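Local coordinates for periplasmic binding protein/LacI transcriptional regulator (Brachyspira murdochii, PDB 4KQC) that probably binds a carbohydrate as the solute-binding component of an ABC transport system, its fold being that of the periplasmic binding proteins related to LacI-type regulators, at residues A[18-22]-A[91-95]; A[161-166]-A[179-183]; A[256-261]-A[303-309]; A[194-199]-A[219-224]; A[269-273]-A[315-319]. All blocks are in the same frame, centred on the assembly; numbering follows the deposited sequence. Where two conformers were deposited one is given.

Contact 1 (A[18-22]-A[91-95]); sequences FWVTV and GFDSG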
# COMPACT_ATOMS: atom_id res chain seq x y z
N PHE A 18 -0.36 -2.25 11.25
CA PHE A 18 0.88 -1.91 10.52
C PHE A 18 1.64 -0.84 11.29
O PHE A 18 2.84 -0.90 11.41
CB PHE A 18 0.41 -1.38 9.17
CG PHE A 18 1.50 -0.90 8.22
CD1 PHE A 18 1.93 0.41 8.21
CD2 PHE A 18 2.02 -1.77 7.24
CE1 PHE A 18 2.79 0.89 7.24
CE2 PHE A 18 2.93 -1.28 6.28
CZ PHE A 18 3.33 0.02 6.30
N TRP A 19 0.93 0.18 11.77
CA TRP A 19 1.55 1.34 12.37
C TRP A 19 2.17 1.08 13.76
O TRP A 19 3.08 1.81 14.17
CB TRP A 19 0.58 2.56 12.37
CG TRP A 19 0.44 3.06 10.99
CD1 TRP A 19 -0.46 2.68 10.08
CD2 TRP A 19 1.33 3.95 10.33
NE1 TRP A 19 -0.23 3.29 8.88
CE2 TRP A 19 0.88 4.08 9.01
CE3 TRP A 19 2.42 4.69 10.74
CZ2 TRP A 19 1.51 4.89 8.07
CZ3 TRP A 19 3.04 5.51 9.77
CH2 TRP A 19 2.56 5.58 8.48
N VAL A 20 1.75 0.01 14.44
CA VAL A 20 2.42 -0.41 15.66
C VAL A 20 3.85 -0.87 15.32
O VAL A 20 4.85 -0.53 15.98
CB VAL A 20 1.61 -1.53 16.31
CG1 VAL A 20 2.32 -2.12 17.51
CG2 VAL A 20 0.26 -0.98 16.73
N THR A 21 3.95 -1.59 14.21
CA THR A 21 5.26 -2.03 13.79
C THR A 21 6.18 -0.88 13.27
O THR A 21 7.40 -0.86 13.54
CB THR A 21 5.14 -3.12 12.73
OG1 THR A 21 4.31 -4.19 13.27
CG2 THR A 21 6.50 -3.61 12.36
N VAL A 22 5.60 0.09 12.60
CA VAL A 22 6.32 1.25 12.17
C VAL A 22 6.85 1.95 13.42
O VAL A 22 7.98 2.39 13.42
CB VAL A 22 5.43 2.24 11.38
CG1 VAL A 22 6.18 3.52 11.06
CG2 VAL A 22 4.88 1.61 10.09
N GLY A 91 9.59 12.76 4.47
CA GLY A 91 8.37 11.95 4.33
C GLY A 91 8.63 10.48 4.69
O GLY A 91 9.77 9.94 4.52
N PHE A 92 7.59 9.78 5.10
CA PHE A 92 7.67 8.36 5.22
C PHE A 92 6.38 7.67 4.89
O PHE A 92 5.33 8.28 4.91
CB PHE A 92 8.30 7.92 6.55
CG PHE A 92 7.42 8.06 7.75
CD1 PHE A 92 7.07 9.29 8.18
CD2 PHE A 92 6.99 6.96 8.46
CE1 PHE A 92 6.30 9.45 9.31
CE2 PHE A 92 6.22 7.09 9.59
CZ PHE A 92 5.85 8.37 10.02
N ASP A 93 6.45 6.38 4.54
CA ASP A 93 5.25 5.71 3.99
C ASP A 93 4.76 6.55 2.76
O ASP A 93 5.60 7.01 1.97
CB ASP A 93 4.18 5.53 5.09
CG ASP A 93 3.08 4.60 4.70
OD1 ASP A 93 3.37 3.36 4.65
OD2 ASP A 93 1.99 5.07 4.39
N SER A 94 3.46 6.86 2.62
CA SER A 94 3.06 7.65 1.48
C SER A 94 3.57 9.09 1.55
O SER A 94 3.46 9.85 0.53
CB SER A 94 1.54 7.60 1.33
OG SER A 94 0.94 7.89 2.55
N GLY A 95 4.07 9.53 2.73
CA GLY A 95 4.77 10.80 2.83
C GLY A 95 3.86 11.98 2.56
O GLY A 95 2.74 12.03 3.04

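Contact 2 (A[161-166]-A[179-183]); sequences FVKRFT and YALQV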
# COMPACT_ATOMS: atom_id res chain seq x y z
N PHE A 161 1.14 -2.21 -11.67
CA PHE A 161 0.56 -3.45 -12.12
C PHE A 161 0.26 -3.36 -13.63
O PHE A 161 0.61 -4.22 -14.41
CB PHE A 161 -0.72 -3.76 -11.29
CG PHE A 161 -1.39 -5.05 -11.72
CD1 PHE A 161 -2.27 -5.06 -12.77
CD2 PHE A 161 -1.10 -6.26 -11.08
CE1 PHE A 161 -2.83 -6.22 -13.23
CE2 PHE A 161 -1.73 -7.42 -11.49
CZ PHE A 161 -2.54 -7.42 -12.57
N VAL A 162 -0.48 -2.33 -14.04
CA VAL A 162 -0.88 -2.21 -15.43
C VAL A 162 0.34 -2.23 -16.37
O VAL A 162 0.34 -2.93 -17.38
CB VAL A 162 -1.76 -0.94 -15.62
CG1 VAL A 162 -2.02 -0.66 -17.08
CG2 VAL A 162 -3.07 -1.18 -14.92
N LYS A 163 1.35 -1.41 -16.04
CA LYS A 163 2.57 -1.26 -16.87
C LYS A 163 3.24 -2.62 -16.99
O LYS A 163 3.54 -3.08 -18.10
CB LYS A 163 3.55 -0.21 -16.30
CG LYS A 163 4.79 0.10 -17.15
CD LYS A 163 4.58 1.29 -18.11
CE LYS A 163 5.77 1.53 -19.06
NZ LYS A 163 6.98 2.11 -18.40
N ARG A 164 3.46 -3.29 -15.87
CA ARG A 164 4.20 -4.55 -15.93
C ARG A 164 3.37 -5.64 -16.62
O ARG A 164 3.90 -6.42 -17.44
CB ARG A 164 4.63 -5.00 -14.55
CG ARG A 164 5.41 -6.31 -14.52
CD ARG A 164 6.72 -6.19 -15.27
NE ARG A 164 7.56 -7.36 -15.07
CZ ARG A 164 8.63 -7.69 -15.79
NH1 ARG A 164 9.09 -6.91 -16.77
NH2 ARG A 164 9.26 -8.83 -15.52
N PHE A 165 2.12 -5.77 -16.28
CA PHE A 165 1.24 -6.78 -16.94
C PHE A 165 1.14 -6.60 -18.46
O PHE A 165 1.22 -7.58 -19.23
CB PHE A 165 -0.18 -6.79 -16.35
CG PHE A 165 -0.94 -8.02 -16.69
CD1 PHE A 165 -1.67 -8.11 -17.85
CD2 PHE A 165 -0.93 -9.10 -15.84
CE1 PHE A 165 -2.34 -9.26 -18.19
CE2 PHE A 165 -1.63 -10.23 -16.13
CZ PHE A 165 -2.35 -10.31 -17.29
N THR A 166 1.09 -5.34 -18.88
CA THR A 166 1.01 -5.02 -20.31
C THR A 166 2.30 -5.40 -20.97
O THR A 166 2.30 -5.94 -22.09
CB THR A 166 0.64 -3.52 -20.43
OG1 THR A 166 -0.71 -3.37 -19.95
CG2 THR A 166 0.72 -3.02 -21.84
N TYR A 179 -6.33 -9.76 -24.16
CA TYR A 179 -6.61 -9.43 -22.79
C TYR A 179 -7.00 -8.00 -22.69
O TYR A 179 -6.62 -7.13 -23.52
CB TYR A 179 -5.41 -9.75 -21.87
CG TYR A 179 -4.31 -8.74 -22.02
CD1 TYR A 179 -3.35 -8.86 -23.03
CD2 TYR A 179 -4.22 -7.64 -21.20
CE1 TYR A 179 -2.39 -7.89 -23.25
CE2 TYR A 179 -3.23 -6.68 -21.39
CZ TYR A 179 -2.32 -6.81 -22.40
OH TYR A 179 -1.37 -5.86 -22.63
N ALA A 180 -7.76 -7.66 -21.64
CA ALA A 180 -8.05 -6.26 -21.28
C ALA A 180 -8.01 -6.06 -19.78
O ALA A 180 -8.54 -6.88 -19.03
CB ALA A 180 -9.43 -5.87 -21.76
N LEU A 181 -7.37 -5.00 -19.34
CA LEU A 181 -7.27 -4.69 -17.95
C LEU A 181 -8.42 -3.69 -17.66
O LEU A 181 -8.57 -2.71 -18.40
CB LEU A 181 -5.92 -4.08 -17.61
CG LEU A 181 -4.70 -4.95 -17.85
CD1 LEU A 181 -3.37 -4.20 -17.74
CD2 LEU A 181 -4.75 -6.13 -16.91
N GLN A 182 -9.20 -3.93 -16.64
CA GLN A 182 -10.32 -3.08 -16.29
C GLN A 182 -9.96 -2.40 -14.97
O GLN A 182 -9.95 -3.04 -13.94
CB GLN A 182 -11.55 -3.94 -16.12
CG GLN A 182 -11.90 -4.67 -17.37
CD GLN A 182 -13.16 -5.49 -17.19
OE1 GLN A 182 -13.39 -6.08 -16.13
NE2 GLN A 182 -13.99 -5.53 -18.24
N VAL A 183 -9.66 -1.11 -15.02
CA VAL A 183 -9.19 -0.37 -13.87
C VAL A 183 -10.45 0.29 -13.25
O VAL A 183 -11.15 1.07 -13.93
CB VAL A 183 -8.07 0.64 -14.21
CG1 VAL A 183 -7.60 1.33 -12.93
CG2 VAL A 183 -6.92 -0.13 -14.88

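Contact 3 (A[256-261]-A[303-309]); sequences QLDAIR and YDKTNID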
# COMPACT_ATOMS: atom_id res chain seq x y z
N GLN A 256 -7.55 -10.47 5.18
CA GLN A 256 -6.71 -10.84 4.06
C GLN A 256 -5.85 -12.07 4.35
O GLN A 256 -5.64 -12.90 3.45
CB GLN A 256 -5.85 -9.64 3.60
CG GLN A 256 -5.07 -9.89 2.33
CD GLN A 256 -4.58 -8.64 1.59
OE1 GLN A 256 -4.23 -8.71 0.40
NE2 GLN A 256 -4.52 -7.48 2.29
N LEU A 257 -5.24 -12.13 5.53
CA LEU A 257 -4.38 -13.27 5.89
C LEU A 257 -5.20 -14.52 5.91
O LEU A 257 -4.82 -15.56 5.39
CB LEU A 257 -3.75 -13.03 7.27
CG LEU A 257 -2.73 -11.88 7.34
CD1 LEU A 257 -2.20 -11.63 8.74
CD2 LEU A 257 -1.60 -12.23 6.41
N ASP A 258 -6.37 -14.47 6.55
CA ASP A 258 -7.22 -15.66 6.57
C ASP A 258 -7.65 -16.08 5.15
O ASP A 258 -7.72 -17.29 4.87
CB ASP A 258 -8.47 -15.36 7.39
CG ASP A 258 -8.19 -15.29 8.87
OD1 ASP A 258 -7.09 -15.72 9.30
OD2 ASP A 258 -9.11 -14.82 9.59
N ALA A 259 -7.96 -15.09 4.29
CA ALA A 259 -8.34 -15.41 2.89
C ALA A 259 -7.20 -16.11 2.16
O ALA A 259 -7.44 -16.95 1.31
CB ALA A 259 -8.76 -14.19 2.13
N ILE A 260 -5.98 -15.67 2.41
CA ILE A 260 -4.79 -16.39 1.82
C ILE A 260 -4.68 -17.81 2.41
O ILE A 260 -4.54 -18.75 1.68
CB ILE A 260 -3.49 -15.61 1.99
CG1 ILE A 260 -3.56 -14.38 1.08
CG2 ILE A 260 -2.24 -16.47 1.66
CD1 ILE A 260 -2.56 -13.34 1.40
N ARG A 261 -4.82 -17.96 3.73
CA ARG A 261 -4.80 -19.31 4.33
C ARG A 261 -5.90 -20.24 3.80
O ARG A 261 -5.67 -21.45 3.61
CB ARG A 261 -4.86 -19.20 5.84
CG ARG A 261 -3.63 -18.58 6.46
CD ARG A 261 -3.81 -18.52 7.98
NE ARG A 261 -2.75 -17.76 8.59
CZ ARG A 261 -1.51 -18.22 8.73
NH1 ARG A 261 -1.21 -19.45 8.34
NH2 ARG A 261 -0.58 -17.46 9.30
N TYR A 303 4.06 -12.76 -0.51
CA TYR A 303 3.72 -13.78 0.49
C TYR A 303 2.47 -14.55 0.03
O TYR A 303 1.58 -14.01 -0.69
CB TYR A 303 3.64 -13.23 1.87
CG TYR A 303 2.38 -12.46 2.19
CD1 TYR A 303 2.27 -11.13 1.84
CD2 TYR A 303 1.34 -13.07 2.88
CE1 TYR A 303 1.18 -10.43 2.17
CE2 TYR A 303 0.20 -12.35 3.20
CZ TYR A 303 0.14 -11.05 2.81
OH TYR A 303 -1.02 -10.38 3.14
N ASP A 304 2.44 -15.82 0.45
CA ASP A 304 1.40 -16.73 0.04
C ASP A 304 1.36 -17.85 1.06
O ASP A 304 2.02 -17.77 2.08
CB ASP A 304 1.60 -17.17 -1.43
CG ASP A 304 2.88 -17.99 -1.66
OD1 ASP A 304 3.48 -18.46 -0.68
OD2 ASP A 304 3.28 -18.09 -2.85
N LYS A 305 0.61 -18.89 0.76
CA LYS A 305 0.42 -19.98 1.73
C LYS A 305 1.72 -20.64 2.06
O LYS A 305 1.90 -21.10 3.19
CB LYS A 305 -0.51 -21.04 1.18
CG LYS A 305 -1.94 -20.77 1.51
CD LYS A 305 -2.81 -22.03 1.29
CE LYS A 305 -3.13 -22.76 2.60
NZ LYS A 305 -2.07 -23.66 3.14
N THR A 306 2.63 -20.66 1.11
CA THR A 306 3.89 -21.34 1.30
C THR A 306 4.82 -20.66 2.29
O THR A 306 5.60 -21.34 2.98
CB THR A 306 4.63 -21.51 -0.04
OG1 THR A 306 3.74 -22.15 -0.96
CG2 THR A 306 5.91 -22.35 0.13
N ASN A 307 4.80 -19.33 2.36
CA ASN A 307 5.77 -18.65 3.23
C ASN A 307 5.16 -17.76 4.29
O ASN A 307 5.88 -17.07 5.02
CB ASN A 307 6.79 -17.83 2.42
CG ASN A 307 6.17 -16.63 1.71
OD1 ASN A 307 4.94 -16.49 1.70
ND2 ASN A 307 7.00 -15.75 1.16
N ILE A 308 3.83 -17.78 4.39
CA ILE A 308 3.17 -16.90 5.36
C ILE A 308 3.62 -17.10 6.84
O ILE A 308 3.58 -16.14 7.65
CB ILE A 308 1.63 -17.04 5.24
CG1 ILE A 308 0.87 -15.92 5.96
CG2 ILE A 308 1.17 -18.41 5.77
CD1 ILE A 308 -0.59 -15.81 5.56
N ASP A 309 4.02 -18.32 7.19
CA ASP A 309 4.50 -18.57 8.56
C ASP A 309 6.00 -18.55 8.70
O ASP A 309 6.53 -18.79 9.80
CB ASP A 309 3.95 -19.89 9.07
CG ASP A 309 2.45 -19.87 9.16
OD1 ASP A 309 1.93 -18.92 9.78
OD2 ASP A 309 1.81 -20.84 8.68

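Contact 4 (A[194-199]-A[219-224]); sequences IANEVN and GFLVVY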
# COMPACT_ATOMS: atom_id res chain seq x y z
N ILE A 194 -17.06 -0.67 -2.24
CA ILE A 194 -16.14 -1.64 -2.78
C ILE A 194 -16.92 -2.92 -3.13
O ILE A 194 -16.78 -3.44 -4.22
CB ILE A 194 -15.02 -1.95 -1.81
CG1 ILE A 194 -14.19 -0.71 -1.48
CG2 ILE A 194 -14.15 -3.01 -2.45
CD1 ILE A 194 -13.35 -0.91 -0.25
N ALA A 195 -17.78 -3.38 -2.22
CA ALA A 195 -18.56 -4.58 -2.49
C ALA A 195 -19.44 -4.43 -3.73
O ALA A 195 -19.64 -5.34 -4.51
CB ALA A 195 -19.37 -4.98 -1.28
N ASN A 196 -20.01 -3.24 -3.93
CA ASN A 196 -20.86 -3.05 -5.07
C ASN A 196 -20.07 -3.12 -6.38
O ASN A 196 -20.60 -3.51 -7.38
CB ASN A 196 -21.56 -1.71 -4.90
CG ASN A 196 -22.76 -1.80 -3.96
OD1 ASN A 196 -23.50 -2.76 -3.99
ND2 ASN A 196 -23.00 -0.76 -3.25
N GLU A 197 -18.82 -2.67 -6.36
CA GLU A 197 -17.98 -2.81 -7.55
C GLU A 197 -17.60 -4.26 -7.77
O GLU A 197 -17.62 -4.71 -8.89
CB GLU A 197 -16.68 -2.01 -7.41
CG GLU A 197 -16.90 -0.55 -7.34
CD GLU A 197 -17.23 0.10 -8.67
OE1 GLU A 197 -17.47 -0.58 -9.68
OE2 GLU A 197 -17.28 1.35 -8.68
N VAL A 198 -17.34 -4.99 -6.71
CA VAL A 198 -16.96 -6.43 -6.84
C VAL A 198 -18.16 -7.27 -7.32
O VAL A 198 -18.02 -8.21 -8.14
CB VAL A 198 -16.37 -6.96 -5.55
CG1 VAL A 198 -16.18 -8.45 -5.63
CG2 VAL A 198 -15.07 -6.23 -5.21
N ASN A 199 -19.37 -6.87 -6.95
CA ASN A 199 -20.60 -7.49 -7.55
C ASN A 199 -20.59 -7.64 -9.06
O ASN A 199 -21.04 -8.66 -9.56
CB ASN A 199 -21.84 -6.66 -7.17
CG ASN A 199 -23.16 -7.43 -7.39
OD1 ASN A 199 -23.25 -8.59 -7.01
ND2 ASN A 199 -24.19 -6.75 -7.89
N GLY A 219 -13.54 -5.42 1.05
CA GLY A 219 -14.70 -5.30 0.21
C GLY A 219 -14.90 -6.50 -0.66
O GLY A 219 -16.00 -6.99 -0.86
N PHE A 220 -13.78 -7.02 -1.21
CA PHE A 220 -13.89 -8.23 -2.00
C PHE A 220 -14.44 -9.42 -1.19
O PHE A 220 -15.26 -10.21 -1.73
CB PHE A 220 -12.50 -8.54 -2.59
CG PHE A 220 -12.36 -9.93 -3.13
CD1 PHE A 220 -12.82 -10.25 -4.40
CD2 PHE A 220 -11.80 -10.92 -2.34
CE1 PHE A 220 -12.67 -11.55 -4.88
CE2 PHE A 220 -11.68 -12.23 -2.84
CZ PHE A 220 -12.12 -12.50 -4.10
N LEU A 221 -14.03 -9.49 0.09
CA LEU A 221 -14.41 -10.57 0.97
C LEU A 221 -15.83 -10.47 1.51
O LEU A 221 -16.31 -11.42 2.11
CB LEU A 221 -13.37 -10.70 2.08
CG LEU A 221 -11.98 -11.19 1.65
CD1 LEU A 221 -10.88 -10.94 2.69
CD2 LEU A 221 -11.99 -12.63 1.22
N VAL A 222 -16.49 -9.34 1.29
CA VAL A 222 -17.95 -9.24 1.48
C VAL A 222 -18.66 -10.13 0.49
O VAL A 222 -19.71 -10.72 0.82
CB VAL A 222 -18.40 -7.80 1.30
CG1 VAL A 222 -19.93 -7.73 1.16
CG2 VAL A 222 -17.81 -6.91 2.38
N VAL A 223 -18.10 -10.25 -0.73
CA VAL A 223 -18.79 -10.90 -1.85
C VAL A 223 -18.32 -12.35 -2.08
O VAL A 223 -19.14 -13.26 -2.39
CB VAL A 223 -18.54 -10.10 -3.15
CG1 VAL A 223 -19.21 -10.70 -4.35
CG2 VAL A 223 -19.07 -8.70 -2.96
N TYR A 224 -17.02 -12.54 -1.96
CA TYR A 224 -16.40 -13.88 -2.16
C TYR A 224 -15.92 -14.44 -0.83
O TYR A 224 -15.14 -13.79 -0.11
CB TYR A 224 -15.25 -13.79 -3.13
CG TYR A 224 -15.73 -13.72 -4.55
CD1 TYR A 224 -16.12 -14.87 -5.24
CD2 TYR A 224 -15.81 -12.50 -5.24
CE1 TYR A 224 -16.56 -14.80 -6.53
CE2 TYR A 224 -16.25 -12.45 -6.51
CZ TYR A 224 -16.62 -13.60 -7.17
OH TYR A 224 -17.08 -13.51 -8.43

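Contact 5 (A[269-273]-A[315-319]); sequences VTQDP and KLLYE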
# COMPACT_ATOMS: atom_id res chain seq x y z
N VAL A 269 1.37 -8.81 -1.83
CA VAL A 269 2.67 -8.22 -1.48
C VAL A 269 2.60 -7.47 -0.19
O VAL A 269 1.58 -6.84 0.09
CB VAL A 269 3.24 -7.31 -2.61
CG1 VAL A 269 3.60 -8.15 -3.79
CG2 VAL A 269 2.29 -6.24 -3.01
N THR A 270 3.65 -7.59 0.63
CA THR A 270 3.69 -6.88 1.92
C THR A 270 4.79 -5.87 1.90
O THR A 270 5.84 -6.05 1.29
CB THR A 270 3.89 -7.81 3.15
OG1 THR A 270 3.88 -7.06 4.36
CG2 THR A 270 5.17 -8.63 3.09
N GLN A 271 4.56 -4.78 2.58
CA GLN A 271 5.61 -3.82 2.85
C GLN A 271 6.46 -4.24 4.05
O GLN A 271 6.27 -5.30 4.59
CB GLN A 271 5.00 -2.44 3.10
CG GLN A 271 3.98 -1.91 2.08
CD GLN A 271 3.48 -0.54 2.46
OE1 GLN A 271 4.27 0.44 2.46
NE2 GLN A 271 2.24 -0.42 2.82
N ASP A 272 7.42 -3.40 4.45
CA ASP A 272 8.32 -3.69 5.61
C ASP A 272 8.16 -2.52 6.60
O ASP A 272 8.97 -1.56 6.59
CB ASP A 272 9.76 -3.81 5.14
CG ASP A 272 10.73 -4.23 6.25
OD1 ASP A 272 10.43 -4.25 7.47
OD2 ASP A 272 11.91 -4.61 5.92
N PRO A 273 7.06 -2.54 7.37
CA PRO A 273 6.75 -1.40 8.25
C PRO A 273 7.85 -1.06 9.25
O PRO A 273 8.16 0.13 9.46
CB PRO A 273 5.46 -1.82 8.94
CG PRO A 273 5.37 -3.31 8.78
CD PRO A 273 6.00 -3.57 7.44
N LYS A 315 6.88 -11.48 10.49
CA LYS A 315 7.17 -10.27 11.18
C LYS A 315 6.77 -8.98 10.41
O LYS A 315 6.57 -7.92 11.05
CB LYS A 315 8.64 -10.25 11.55
CG LYS A 315 9.50 -9.94 10.38
CD LYS A 315 10.95 -9.86 10.80
CE LYS A 315 11.74 -9.44 9.61
NZ LYS A 315 13.15 -9.26 10.02
N LEU A 316 6.60 -9.07 9.08
CA LEU A 316 6.16 -7.91 8.27
C LEU A 316 4.64 -7.76 8.25
O LEU A 316 4.15 -6.70 7.85
CB LEU A 316 6.56 -8.05 6.81
CG LEU A 316 8.02 -8.44 6.64
CD1 LEU A 316 8.31 -8.84 5.22
CD2 LEU A 316 8.94 -7.34 7.10
N LEU A 317 3.94 -8.83 8.60
CA LEU A 317 2.43 -8.85 8.52
C LEU A 317 1.81 -8.31 9.78
O LEU A 317 2.47 -8.25 10.86
CB LEU A 317 1.91 -10.28 8.25
CG LEU A 317 2.65 -11.00 7.11
CD1 LEU A 317 2.27 -12.45 7.02
CD2 LEU A 317 2.44 -10.27 5.80
N TYR A 318 0.54 -7.94 9.68
CA TYR A 318 -0.18 -7.43 10.86
C TYR A 318 -1.63 -7.94 10.78
O TYR A 318 -2.14 -8.27 9.71
CB TYR A 318 -0.08 -5.89 10.91
CG TYR A 318 -0.68 -5.26 9.70
CD1 TYR A 318 0.10 -5.08 8.53
CD2 TYR A 318 -2.02 -4.93 9.66
CE1 TYR A 318 -0.47 -4.59 7.38
CE2 TYR A 318 -2.61 -4.46 8.48
CZ TYR A 318 -1.82 -4.29 7.35
OH TYR A 318 -2.40 -3.87 6.15
N GLU A 319 -2.26 -8.04 11.96
CA GLU A 319 -3.68 -8.41 12.07
C GLU A 319 -4.60 -7.23 11.90
O GLU A 319 -4.28 -6.12 12.31
CB GLU A 319 -4.00 -8.98 13.46
CG GLU A 319 -3.10 -10.12 13.87
CD GLU A 319 -3.45 -11.38 13.15
OE1 GLU A 319 -4.52 -11.95 13.48
OE2 GLU A 319 -2.65 -11.82 12.30
OXT GLU A 319 -5.73 -7.32 11.41
O HOH W 1 1.99 -6.31 5.94

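Contact 1 (A[18-22]-A[91-95])
This is a buried, largely aromatic contact in the N-terminal lobe of a periplasmic-binding-protein fold, where the first turn of helix 18-33 meets the C-terminal end of strand 89-92 and the turn that follows. Trp-19 gives up most surface on the helix side. Its CA-to-CB bond runs sideways, but the long indole carries CZ3 to 3.6 Å from CE2 of Phe-92; the rings lie oblique, planes at 71° and centroids 5.8 Å apart. Two large, flat aromatics suit this buried space between helix and strand end. Val-22, compact and branched, adds its CG1 at 3.9 Å from the same Phe-92 CE2. Asp-93 brings a charge to this apolar patch: its OD1 lies 3.6 Å from CE1 of Phe-18, and its OD2 3.7 Å from CZ2 of Trp-19, at the indole edge. No hydrogen bond crosses between the segments. Asp-93 OD2 instead takes a weak one from Ser-94 N (2.9 Å), within a type II' turn closed by Gly-95 N to Phe-92 O at 2.8 Å, and makes a long, weak ion pair with Lys-12. Such strand ends and first helical turns line the interlobe cleft in this family, so these residues probably lie near the sugar site. Around them, Phe-18 and Val-22 pack on Pro-273 of helix 273-288, Phe-92 touches Ala-280 of that helix, and Trp-19 and Val-22 reach Phe-39 of strand 36-40.

Contact 2 (A[161-166]-A[179-183])
Leu-181 lies at the middle of this helix-on-sheet contact and has more surface buried by it than any other residue. Pointing at the helix, it sets CD1 3.8 Å from CG1 of Val-162 and CD2 3.8 Å from CD1 of Phe-165; a branched aliphatic side chain can fill the space between two helical turns. Tyr-179, two residues earlier on the same strand face, receives the edge of Phe-165 on its ring face in an offset edge-to-face pair, centroids 5.7 Å apart and planes at 67°. Tyrosine is amphipathic: the ring packs while the hydroxyl is hydrogen-bonded to Asp-170. Thr-166 satisfies its hydroxyl within the helix, OG1 donating to Val-162 O at 2.8 Å, and so can lie beside Leu-181. Helix and strand run antiparallel (178°), their axes 10.3 Å apart, as expected within the right-handed beta-alpha-beta unit 141-146, 152-171, 179-184. Strand 179-184 edges its sheet beside strand 141-146, on whose Ile-143 both Phe-165 and Leu-181 rest, while helix 113-133 packs against Phe-161 and Phe-165.

Contact 3 (A[256-261]-A[303-309])
A salt bridge ties the end of helix 254-261 to the loop after strand 301-303: NH2 of Arg-261 donates to OD1 of Asp-309 at 2.9 Å, and a weak second bond runs from Arg-261 NH1 to Asp-309 OD2 at 3.3 Å. The flat guanidinium meets the carboxylate near its own plane, while Ile-308 CG1 lies over one of its faces, so the long arginine serves both charge and packing at the solvent-exposed side. The loop is shaped from within by Asp-304 N bonding to OD1 of Asn-307 at 2.9 Å. Near the helix end, CE of Lys-305 comes 3.0 Å from the O of Arg-261. The join belongs to the C-terminal lobe of the periplasmic-binding-protein fold, where strand 301-303 runs antiparallel beside strand 267-270 at the edge of an otherwise parallel sheet. Deeper in, Ile-260 points at the loop and sets its CD1 3.4 Å from CE2 of Tyr-303, whose hydroxyl bonds to the backbone O of Asp-251. Leu-257 uses its CD2 twice, 3.7 Å from Tyr-303 CE2 and 3.8 Å from Ile-308 CD1. Branched aliphatic side chains thus meet the broad ring at one carbon, and Leu-257 also touches the C-terminal Glu-319.

Contact 4 (A[194-199]-A[219-224])
Gly-219 opens the second segment at the closest backbone approach, its CA 4.8 Å from the CA of Ala-195. Here helix 214-223 crosses helix 191-199 at -55°, with the short axes 7.8 Å apart. CG2 of Ile-194 rests 3.6 Å from the CA of Gly-219, and a beta carbon there would clash with that methyl, which explains why the smallest residue suits the place. Phe-220 turns its CA-to-CB bond away, yet its CD1 is 4.0 Å from CG1 of Val-198; the ring itself goes on to Ile-209 and Leu-211 of strand 208-211. Leu-221 faces elsewhere, toward Pro-255 and Ala-259 of helix 254-261. Val-222 points back at the contact from its exposed edge, CG1 3.7 Å from CB of Ala-195, whose short side chain lets the helices approach. Val-223 follows with CB 3.8 Å from Val-198 CG1 and CG2 3.7 Å from the O of Ala-195. Tyr-224, just past the helix, adds the edge of its ring: CD2 lies 4.1 Å from Val-198 CG1, and its hydroxyl is hydrogen-bonded to Asp-238. The two helices thus pack side by side in the C-terminal lobe. With no hydrogen bond or charge pair between the segments, their cohesion here rests on close apolar packing and on shape: small Gly-219 and Ala-195 permit the approach, while Val-198 fills the space among Phe-220, Val-223 and Tyr-224.

Contact 5 (A[269-273]-A[315-319])
After strand 267-270 the chain leaves the C-terminal lobe, and its last residues lie across this exit. Thr-270 faces the C-terminal tail: its OG1 is 3.5 Å from the O of Leu-316, and a water joins the two, 2.6 Å from Thr-270 OG1 and donating to Leu-316 O at 2.9 Å. The same OG1 lies 3.8 Å from CD2 of Leu-317, so the small threonine meets polar and apolar neighbours. The CA-to-CB bond of Gln-271 points away, and its amide is hydrogen-bonded to Thr-111 and Asp-251; its backbone O sits 3.5 Å from CB of Leu-316. Asp-272 is the N-cap of the next helix, where a short carboxylate can accept a weak bond from Ser-275 N; its OD1 also lies 3.5 Å from Leu-316 CD2. Pro-273, which needs no amide hydrogen in a first helical turn, places CD 3.7 Å from Leu-316 O and packs on Phe-18, Thr-21 and Val-22 of the other lobe, consistent with a hinge crossover of the type I fold. Leu-316 gives up most surface, yet no direct hydrogen bond links the segments: an aliphatic side chain packed against backbone and polar atoms, plus one bridging water, carries the contact.

From the N terminus, contact 1 comes first, joining helix 18-33 to the end of strand 89-92 across 68 residues in the N-terminal lobe. Contact 2 then closes a short 12-residue loop at the far edge of the other lobe's sheet, and contact 4 follows in series, spanning 19 residues between two helices. Contacts 3 and 5, each spanning 41 residues, cross: 256-261 and 269-273 precede their partners 303-309 and 315-319 in the same order. No contact nests within another. Contacts 3 and 5 touch through Leu-257 and Tyr-318. Contact 3 also meets contact 4, through Ala-259 and Leu-221, while contact 5 reaches contact 1 where Phe-18 packs on Pro-273, linking the two lobes.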